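Dihydroorotase (PDB 6L0A) catalyses the reversible, zinc-dependent cyclisation of N-carbamoyl-L-aspartate to (S)-dihydroorotate, the third step of de novo pyrimidine biosynthesis. Local coordinates at residues L7-M13 / V304-I309; P66-L71 / E318-D323; I190-N194 / P251-F255; T210-F215 / Y286-V290. Residue numbers count along the deposited sequence, not the author numbering.

Interaction 1 (L7-M13 / V304-I309)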
# COMPACT_ATOMS: atom_id res chain seq x y z
N LEU C 7 29.18 -20.40 6.72
CA LEU C 7 28.91 -19.02 7.10
C LEU C 7 29.36 -18.70 8.52
O LEU C 7 29.30 -17.53 8.92
CB LEU C 7 27.41 -18.73 6.93
CG LEU C 7 26.92 -18.78 5.48
CD1 LEU C 7 25.41 -18.62 5.40
CD2 LEU C 7 27.61 -17.73 4.63
N GLY C 8 29.80 -19.70 9.28
CA GLY C 8 30.34 -19.42 10.60
C GLY C 8 29.29 -18.95 11.58
O GLY C 8 28.18 -19.50 11.67
N LEU C 9 29.65 -17.92 12.36
CA LEU C 9 28.76 -17.38 13.39
C LEU C 9 27.93 -16.28 12.74
O LEU C 9 28.34 -15.12 12.66
CB LEU C 9 29.57 -16.85 14.57
CG LEU C 9 30.55 -17.85 15.17
CD1 LEU C 9 31.45 -17.19 16.20
CD2 LEU C 9 29.80 -19.03 15.78
N THR C 10 26.76 -16.65 12.25
CA THR C 10 25.86 -15.73 11.58
C THR C 10 25.17 -14.82 12.60
O THR C 10 24.87 -15.23 13.72
CB THR C 10 24.80 -16.51 10.82
OG1 THR C 10 24.27 -17.52 11.68
CG2 THR C 10 25.40 -17.18 9.59
N CYS C 11 24.87 -13.58 12.18
CA CYS C 11 24.15 -12.66 13.05
C CYS C 11 22.98 -12.02 12.32
O CYS C 11 23.07 -11.65 11.14
CB CYS C 11 25.05 -11.56 13.60
SG CYS C 11 26.10 -10.73 12.43
N ASP C 12 21.88 -11.89 13.04
CA ASP C 12 20.71 -11.11 12.61
C ASP C 12 20.59 -9.97 13.62
O ASP C 12 20.21 -10.18 14.78
CB ASP C 12 19.46 -11.99 12.57
CG ASP C 12 18.20 -11.21 12.26
OD1 ASP C 12 18.28 -9.97 12.07
OD2 ASP C 12 17.14 -11.84 12.20
N MET C 13 20.94 -8.77 13.19
CA MET C 13 21.04 -7.67 14.13
C MET C 13 19.73 -6.89 14.27
O MET C 13 19.76 -5.70 14.64
CB MET C 13 22.20 -6.76 13.74
CG MET C 13 23.58 -7.47 13.92
SD MET C 13 23.74 -8.41 15.47
CE MET C 13 25.53 -8.57 15.56
N VAL C 304 26.09 -11.50 6.31
CA VAL C 304 25.34 -12.18 7.37
C VAL C 304 26.22 -12.61 8.54
O VAL C 304 25.71 -13.28 9.44
CB VAL C 304 24.55 -13.39 6.84
CG1 VAL C 304 23.58 -12.96 5.73
CG2 VAL C 304 25.50 -14.48 6.35
N SER C 305 27.51 -12.27 8.55
CA SER C 305 28.31 -12.62 9.71
C SER C 305 29.40 -11.61 10.01
O SER C 305 29.39 -10.99 11.08
CB SER C 305 28.93 -14.01 9.56
OG SER C 305 29.64 -14.37 10.73
N ASP C 306 30.35 -11.41 9.08
CA ASP C 306 31.55 -10.63 9.39
C ASP C 306 31.21 -9.21 9.85
O ASP C 306 31.71 -8.74 10.88
CB ASP C 306 32.47 -10.56 8.17
CG ASP C 306 32.92 -11.93 7.69
OD1 ASP C 306 32.71 -12.94 8.39
OD2 ASP C 306 33.48 -11.99 6.57
N PHE C 307 30.38 -8.50 9.08
CA PHE C 307 30.24 -7.06 9.28
C PHE C 307 29.44 -6.75 10.53
O PHE C 307 29.75 -5.78 11.24
CB PHE C 307 29.60 -6.42 8.04
CG PHE C 307 30.45 -6.53 6.80
CD1 PHE C 307 31.84 -6.46 6.89
CD2 PHE C 307 29.87 -6.72 5.56
CE1 PHE C 307 32.63 -6.56 5.75
CE2 PHE C 307 30.65 -6.83 4.42
CZ PHE C 307 32.03 -6.75 4.52
N GLY C 308 28.42 -7.54 10.84
CA GLY C 308 27.66 -7.31 12.07
C GLY C 308 28.48 -7.64 13.30
O GLY C 308 28.46 -6.90 14.29
N ILE C 309 29.21 -8.75 13.27
CA ILE C 309 30.10 -9.10 14.37
C ILE C 309 31.12 -7.98 14.60
O ILE C 309 31.40 -7.61 15.75
CB ILE C 309 30.78 -10.45 14.09
CG1 ILE C 309 29.83 -11.59 14.46
CG2 ILE C 309 32.11 -10.56 14.85
CD1 ILE C 309 30.29 -12.96 14.00
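Here the end of strand 4-8, of a separate antiparallel sheet, and the short link into strand 11-15, the first of a metallo-dependent hydrolase TIM barrel, run over helix 300-312 outside the barrel. L7 sets its CD2 4.2 Å from V304 CG2, an apolar touch that suits two branched aliphatic residues. L7 and G8 form a classic beta bulge opposite A325, and the positive phi of G8 is easy without a CB. At L9 the backbone turns its oxygen to the helix: S305 OG donates to L9 O over a very short 2.4 Å, while L9 CB rests 4.0 Å from I309 CD1. T10 OG1 bonds to G34 O, and T10 CA makes a CA-H...O contact with V304 O at 3.3 Å. That carbonyl, in a wider pi-type turn, accepts a hydrogen bond from C11 N at 2.9 Å. C11 SG lies 3.8 Å from G308 CA, where any beta carbon would clash, so glycine fits. M13, just before zinc-binding H14, ends with CE 3.6 Å from G308 O.

Interaction 2 (P66-L71 / E318-D323)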
# COMPACT_ATOMS: atom_id res chain seq x y z
N PRO C 66 19.15 -22.18 24.31
CA PRO C 66 20.44 -22.08 25.01
C PRO C 66 21.63 -21.91 24.09
O PRO C 66 22.69 -21.50 24.57
CB PRO C 66 20.52 -23.40 25.80
CG PRO C 66 19.10 -23.87 25.91
CD PRO C 66 18.44 -23.44 24.62
N LYS C 67 21.52 -22.20 22.79
CA LYS C 67 22.66 -22.05 21.90
C LYS C 67 22.66 -20.74 21.12
O LYS C 67 23.57 -20.51 20.32
CB LYS C 67 22.71 -23.23 20.91
CG LYS C 67 22.69 -24.59 21.61
CD LYS C 67 22.77 -25.74 20.62
CE LYS C 67 22.60 -27.08 21.33
NZ LYS C 67 22.79 -28.24 20.42
N THR C 68 21.68 -19.87 21.35
CA THR C 68 21.59 -18.59 20.66
C THR C 68 22.22 -17.49 21.51
O THR C 68 22.02 -17.44 22.72
CB THR C 68 20.13 -18.26 20.37
OG1 THR C 68 19.60 -19.29 19.52
CG2 THR C 68 19.98 -16.92 19.68
N THR C 69 23.01 -16.64 20.87
CA THR C 69 23.66 -15.52 21.54
C THR C 69 22.76 -14.29 21.43
O THR C 69 22.45 -13.85 20.33
CB THR C 69 25.02 -15.25 20.91
OG1 THR C 69 25.86 -16.40 21.13
CG2 THR C 69 25.66 -13.99 21.49
N PHE C 70 22.35 -13.75 22.58
CA PHE C 70 21.35 -12.68 22.63
C PHE C 70 22.03 -11.37 23.02
O PHE C 70 22.63 -11.28 24.09
CB PHE C 70 20.26 -13.02 23.64
CG PHE C 70 19.35 -14.12 23.19
CD1 PHE C 70 18.47 -13.91 22.15
CD2 PHE C 70 19.40 -15.36 23.80
CE1 PHE C 70 17.63 -14.91 21.71
CE2 PHE C 70 18.56 -16.39 23.36
CZ PHE C 70 17.68 -16.17 22.32
N LEU C 71 21.92 -10.37 22.15
CA LEU C 71 22.33 -9.00 22.44
C LEU C 71 21.07 -8.17 22.64
O LEU C 71 20.16 -8.23 21.82
CB LEU C 71 23.18 -8.43 21.31
CG LEU C 71 24.37 -9.27 20.84
CD1 LEU C 71 25.04 -8.61 19.63
CD2 LEU C 71 25.37 -9.50 21.99
N GLU C 318 31.53 -13.92 24.52
CA GLU C 318 30.10 -13.72 24.72
C GLU C 318 29.25 -14.79 24.05
O GLU C 318 28.04 -14.84 24.28
CB GLU C 318 29.64 -12.37 24.16
CG GLU C 318 30.67 -11.27 24.17
CD GLU C 318 30.11 -10.02 23.53
OE1 GLU C 318 28.94 -9.70 23.84
OE2 GLU C 318 30.81 -9.38 22.72
N VAL C 319 29.86 -15.65 23.26
CA VAL C 319 29.11 -16.48 22.33
C VAL C 319 28.51 -17.66 23.08
O VAL C 319 29.19 -18.37 23.83
CB VAL C 319 30.00 -16.89 21.15
CG1 VAL C 319 29.53 -18.18 20.59
CG2 VAL C 319 29.95 -15.75 20.05
N ALA C 320 27.20 -17.86 22.92
CA ALA C 320 26.50 -18.96 23.58
C ALA C 320 26.86 -20.34 23.01
O ALA C 320 26.69 -21.34 23.71
CB ALA C 320 24.98 -18.78 23.48
N SER C 321 27.28 -20.41 21.75
CA SER C 321 27.61 -21.66 21.09
C SER C 321 28.51 -21.36 19.90
O SER C 321 28.26 -20.41 19.15
CB SER C 321 26.36 -22.41 20.62
OG SER C 321 26.67 -23.31 19.56
N SER C 322 29.57 -22.15 19.75
CA SER C 322 30.51 -21.96 18.65
C SER C 322 30.09 -22.70 17.39
O SER C 322 30.85 -22.69 16.41
CB SER C 322 31.92 -22.40 19.08
OG SER C 322 31.90 -23.66 19.72
N ASP C 323 28.91 -23.33 17.38
CA ASP C 323 28.41 -24.01 16.19
C ASP C 323 28.41 -23.06 14.99
O ASP C 323 28.13 -21.87 15.12
CB ASP C 323 26.99 -24.53 16.41
CG ASP C 323 26.92 -25.65 17.42
OD1 ASP C 323 27.99 -26.14 17.85
OD2 ASP C 323 25.79 -26.03 17.79
O HOH W 1 25.34 -27.59 20.17
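At the N-terminal end of the barrel strands, the start of the third, 69-71, meets the irregular loop joining helix 300-312 to strand 324-328. The one direct hydrogen bond between them runs from A320 N to T69 OG1, 2.7 Å long and nearly straight. Threonine suits this place: its short side chain points at the loop with a hydroxyl to accept the amide, and T69 CG2 lies 3.8 Å from E318 O. A320 has a methyl small enough to sit against backbone, with A320 CB 3.3 Å from T68 O and 3.7 Å from P66 O. K67 CB packs on S321 CB at 3.8 Å. The extended lysine side chain brings NZ near D323, but K67 NZ and D323 OD2 stay 4.6 Å apart, bridged by a water 2.6 Å from K67 NZ and 2.9 Å from D323 OD2; D323 also pairs with R31. The loop's bend is fixed by D323 N donating to S321 OG at 3.1 Å, the signature of an ST turn.

Interaction 3 (I190-N194 / P251-F255)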
# COMPACT_ATOMS: atom_id res chain seq x y z
N ILE C 190 24.08 6.74 3.44
CA ILE C 190 25.00 5.86 4.16
C ILE C 190 26.32 5.73 3.41
O ILE C 190 27.40 5.71 4.01
CB ILE C 190 24.35 4.47 4.39
CG1 ILE C 190 23.07 4.61 5.21
CG2 ILE C 190 25.34 3.51 5.08
CD1 ILE C 190 23.30 5.17 6.60
N GLU C 191 26.25 5.66 2.08
CA GLU C 191 27.48 5.54 1.29
C GLU C 191 28.35 6.78 1.44
O GLU C 191 29.57 6.68 1.59
CB GLU C 191 27.13 5.28 -0.17
CG GLU C 191 26.94 3.80 -0.50
CD GLU C 191 26.64 3.57 -1.96
OE1 GLU C 191 26.11 4.49 -2.62
OE2 GLU C 191 26.93 2.46 -2.46
N ASP C 192 27.73 7.96 1.45
CA ASP C 192 28.50 9.19 1.53
C ASP C 192 29.03 9.46 2.93
O ASP C 192 30.14 9.99 3.08
CB ASP C 192 27.66 10.35 1.02
CG ASP C 192 27.43 10.25 -0.45
OD1 ASP C 192 26.41 10.79 -0.94
OD2 ASP C 192 28.27 9.59 -1.13
N ILE C 193 28.28 9.10 3.98
CA ILE C 193 28.83 9.15 5.33
C ILE C 193 30.08 8.28 5.43
O ILE C 193 31.02 8.61 6.16
CB ILE C 193 27.75 8.72 6.35
CG1 ILE C 193 26.63 9.77 6.40
CG2 ILE C 193 28.33 8.50 7.73
CD1 ILE C 193 25.52 9.42 7.41
N ASN C 194 30.12 7.18 4.68
CA ASN C 194 31.24 6.25 4.71
C ASN C 194 32.18 6.44 3.52
O ASN C 194 32.83 5.49 3.09
CB ASN C 194 30.71 4.82 4.76
CG ASN C 194 30.13 4.47 6.11
OD1 ASN C 194 30.86 4.09 7.02
ND2 ASN C 194 28.81 4.62 6.26
N PRO C 251 31.45 -2.79 4.30
CA PRO C 251 31.27 -3.15 5.71
C PRO C 251 30.21 -2.33 6.44
O PRO C 251 29.95 -2.61 7.61
CB PRO C 251 32.66 -2.88 6.30
CG PRO C 251 33.16 -1.73 5.49
CD PRO C 251 32.65 -1.97 4.09
N TYR C 252 29.58 -1.34 5.79
CA TYR C 252 28.57 -0.54 6.46
C TYR C 252 27.15 -0.95 6.09
O TYR C 252 26.20 -0.22 6.40
CB TYR C 252 28.79 0.95 6.17
CG TYR C 252 29.26 1.29 4.77
CD1 TYR C 252 30.62 1.41 4.48
CD2 TYR C 252 28.36 1.51 3.74
CE1 TYR C 252 31.06 1.74 3.21
CE2 TYR C 252 28.79 1.84 2.46
CZ TYR C 252 30.14 1.95 2.20
OH TYR C 252 30.56 2.28 0.93
N PHE C 253 26.99 -2.11 5.43
CA PHE C 253 25.68 -2.74 5.23
C PHE C 253 25.76 -4.16 5.76
O PHE C 253 26.70 -4.90 5.42
CB PHE C 253 25.28 -2.76 3.74
CG PHE C 253 25.17 -1.40 3.11
CD1 PHE C 253 24.22 -0.49 3.53
CD2 PHE C 253 26.02 -1.03 2.06
CE1 PHE C 253 24.13 0.76 2.95
CE2 PHE C 253 25.92 0.22 1.47
CZ PHE C 253 24.98 1.11 1.91
N PHE C 254 24.81 -4.56 6.60
CA PHE C 254 24.76 -5.95 7.03
C PHE C 254 23.32 -6.31 7.38
O PHE C 254 22.42 -5.48 7.36
CB PHE C 254 25.74 -6.24 8.19
CG PHE C 254 25.66 -5.28 9.35
CD1 PHE C 254 26.54 -4.21 9.45
CD2 PHE C 254 24.75 -5.49 10.39
CE1 PHE C 254 26.50 -3.35 10.54
CE2 PHE C 254 24.71 -4.63 11.48
CZ PHE C 254 25.58 -3.56 11.55
N PHE C 255 23.13 -7.60 7.69
CA PHE C 255 21.80 -8.19 7.77
C PHE C 255 21.13 -7.87 9.10
O PHE C 255 21.69 -8.13 10.17
CB PHE C 255 21.91 -9.71 7.62
CG PHE C 255 20.60 -10.44 7.73
CD1 PHE C 255 19.51 -10.08 6.95
CD2 PHE C 255 20.48 -11.54 8.58
CE1 PHE C 255 18.32 -10.78 7.04
CE2 PHE C 255 19.29 -12.25 8.67
CZ PHE C 255 18.21 -11.87 7.89
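Aromatic contacts dominate where the end of helix 184-193 meets strand 253-255 and the residue leading into it, Y252. In a CH-pi interaction, N194 CB sits over one face of the Y252 ring, 3.6 Å from its centroid and 20° off the normal. E191 CG approaches the edge of that ring, 4.0 Å from Y252 CE2, and that of the F253 ring, 4.1 Å from F253 CZ. The apolar touches belong to I190, whose CG2 lies 3.9 Å from Y252 CD2 and 3.7 Å from F253 CE1; beta-branched isoleucine fits against both rings. Hydrogen bonds here close the helix end and tie it to strand 205-209. N194 N donates to I190 O at 3.2 Å, and N194 ND2 reaches I190 O at 2.9 Å while also bonding to V205 O of that strand, to which helix 184-193 leads in a beta-alpha-beta unit. With no hydrogen bond joining the two segments, their fit rests on shape and dispersion, as is common between barrel strands and outer helices.

Interaction 4 (T210-F215 / Y286-V290)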
# COMPACT_ATOMS: atom_id res chain seq x y z
N THR C 210 16.94 -5.82 5.47
CA THR C 210 16.13 -6.97 5.79
C THR C 210 16.15 -7.96 4.63
O THR C 210 16.61 -7.65 3.53
CB THR C 210 14.68 -6.57 6.04
OG1 THR C 210 14.11 -6.14 4.79
CG2 THR C 210 14.59 -5.45 7.07
N ALA C 211 15.61 -9.14 4.89
CA ALA C 211 15.38 -10.09 3.81
C ALA C 211 14.26 -9.59 2.90
O ALA C 211 14.39 -9.61 1.67
CB ALA C 211 15.04 -11.46 4.37
N HIS C 212 13.16 -9.12 3.48
CA HIS C 212 11.98 -8.89 2.64
C HIS C 212 12.11 -7.65 1.77
O HIS C 212 11.52 -7.59 0.68
CB HIS C 212 10.71 -8.83 3.50
CG HIS C 212 10.80 -7.94 4.70
ND1 HIS C 212 11.43 -8.32 5.86
CD2 HIS C 212 10.29 -6.71 4.93
CE1 HIS C 212 11.32 -7.35 6.76
NE2 HIS C 212 10.62 -6.37 6.22
N HIS C 213 12.90 -6.66 2.18
CA HIS C 213 13.09 -5.51 1.31
C HIS C 213 14.01 -5.80 0.13
O HIS C 213 14.10 -4.96 -0.77
CB HIS C 213 13.61 -4.32 2.11
CG HIS C 213 12.59 -3.73 3.04
ND1 HIS C 213 12.68 -3.81 4.42
CD2 HIS C 213 11.44 -3.05 2.78
CE1 HIS C 213 11.64 -3.21 4.96
NE2 HIS C 213 10.87 -2.73 3.99
N LEU C 214 14.71 -6.94 0.13
CA LEU C 214 15.47 -7.37 -1.04
C LEU C 214 14.59 -8.03 -2.09
O LEU C 214 15.05 -8.27 -3.21
CB LEU C 214 16.59 -8.33 -0.63
CG LEU C 214 17.56 -7.78 0.43
CD1 LEU C 214 18.71 -8.76 0.67
CD2 LEU C 214 18.09 -6.41 0.03
N PHE C 215 13.34 -8.31 -1.74
CA PHE C 215 12.36 -8.93 -2.63
C PHE C 215 11.19 -8.02 -2.97
O PHE C 215 10.75 -7.98 -4.12
CB PHE C 215 11.77 -10.19 -1.99
CG PHE C 215 12.73 -11.35 -1.89
CD1 PHE C 215 13.48 -11.54 -0.73
CD2 PHE C 215 12.85 -12.26 -2.93
CE1 PHE C 215 14.34 -12.62 -0.62
CE2 PHE C 215 13.72 -13.33 -2.82
CZ PHE C 215 14.47 -13.51 -1.67
N TYR C 286 16.61 -17.12 2.83
CA TYR C 286 16.09 -16.00 2.04
C TYR C 286 17.23 -15.18 1.47
O TYR C 286 17.23 -14.82 0.28
CB TYR C 286 15.20 -15.08 2.89
CG TYR C 286 13.88 -15.62 3.39
CD1 TYR C 286 12.95 -16.16 2.50
CD2 TYR C 286 13.56 -15.56 4.73
CE1 TYR C 286 11.74 -16.64 2.97
CE2 TYR C 286 12.35 -16.03 5.21
CZ TYR C 286 11.44 -16.57 4.31
OH TYR C 286 10.26 -17.04 4.79
N ILE C 287 18.20 -14.82 2.31
CA ILE C 287 19.29 -13.97 1.87
C ILE C 287 20.14 -14.70 0.82
O ILE C 287 20.60 -14.10 -0.15
CB ILE C 287 20.13 -13.54 3.08
CG1 ILE C 287 19.26 -12.76 4.07
CG2 ILE C 287 21.31 -12.70 2.63
CD1 ILE C 287 18.72 -11.46 3.50
N ALA C 288 20.35 -16.00 1.02
CA ALA C 288 21.12 -16.79 0.07
C ALA C 288 20.47 -16.77 -1.30
O ALA C 288 21.16 -16.74 -2.33
CB ALA C 288 21.28 -18.21 0.59
N GLN C 289 19.13 -16.77 -1.34
CA GLN C 289 18.43 -16.67 -2.61
C GLN C 289 18.87 -15.43 -3.38
O GLN C 289 19.14 -15.49 -4.58
CB GLN C 289 16.92 -16.66 -2.37
CG GLN C 289 16.09 -17.01 -3.61
CD GLN C 289 16.44 -18.37 -4.15
OE1 GLN C 289 16.52 -19.35 -3.40
NE2 GLN C 289 16.65 -18.45 -5.46
N VAL C 290 18.96 -14.30 -2.68
CA VAL C 290 19.32 -13.04 -3.33
C VAL C 290 20.76 -13.07 -3.80
O VAL C 290 21.07 -12.67 -4.93
CB VAL C 290 19.07 -11.87 -2.36
CG1 VAL C 290 19.52 -10.55 -3.00
CG2 VAL C 290 17.61 -11.84 -1.96
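F215 sets its ring tip, CZ, against one turn of helix 283-293, 3.6 Å from V290 CG2 and 3.6 Å from Y286 O, which comes at the ring edge along with Q289 CB. A long, rigid side chain reaches this far, and F349 meets the same ring. Behind it, L214 CB lies 3.9 Å from V290 CG2 and L214 CD1 3.9 Å from I287 CD1. This loop follows strand 205-209, at the C-terminal end of the barrel strands where TIM-barrel enzymes hold their active sites; the T210 side chain is about 4 Å from those of zinc ligands H180 and D258 and about 8 Å from a zinc ion. T210 OG1 accepts from H213 N at 2.9 Å, an ST motif, and is 2.8 Å from H213 ND1 in a second hydrogen bond. A211 is small enough to let the helix close in: its CB lies 3.9 Å from Y286 CB and 3.8 Å from I287 CD1, while the phenol of Y286 turns off to bond F349 O.

Overall arrangement
Interactions 1, 3 and 4 are buried; interaction 2 is only partly so and lies nearer the surface, which goes with its water-bridged charges. Strands 11-15 and 69-71 share one parallel sheet, and L9 CD2 of interaction 1 touches D323 O of interaction 2 at 3.4 Å. The first and last barrel strands come together where interactions 1 and 3 meet: M13 N lies 3.2 Å from F255 O, a probable hydrogen bond. F255 CE1 continues the packing to I287 CD1 of interaction 4, at 3.6 Å. Interactions 3 and 4 have no hydrogen bonds between their segments, whereas 1 and 2 tie loop or strand backbone through them. Interactions 2 and 4 stay about 16 Å apart at their nearest atoms.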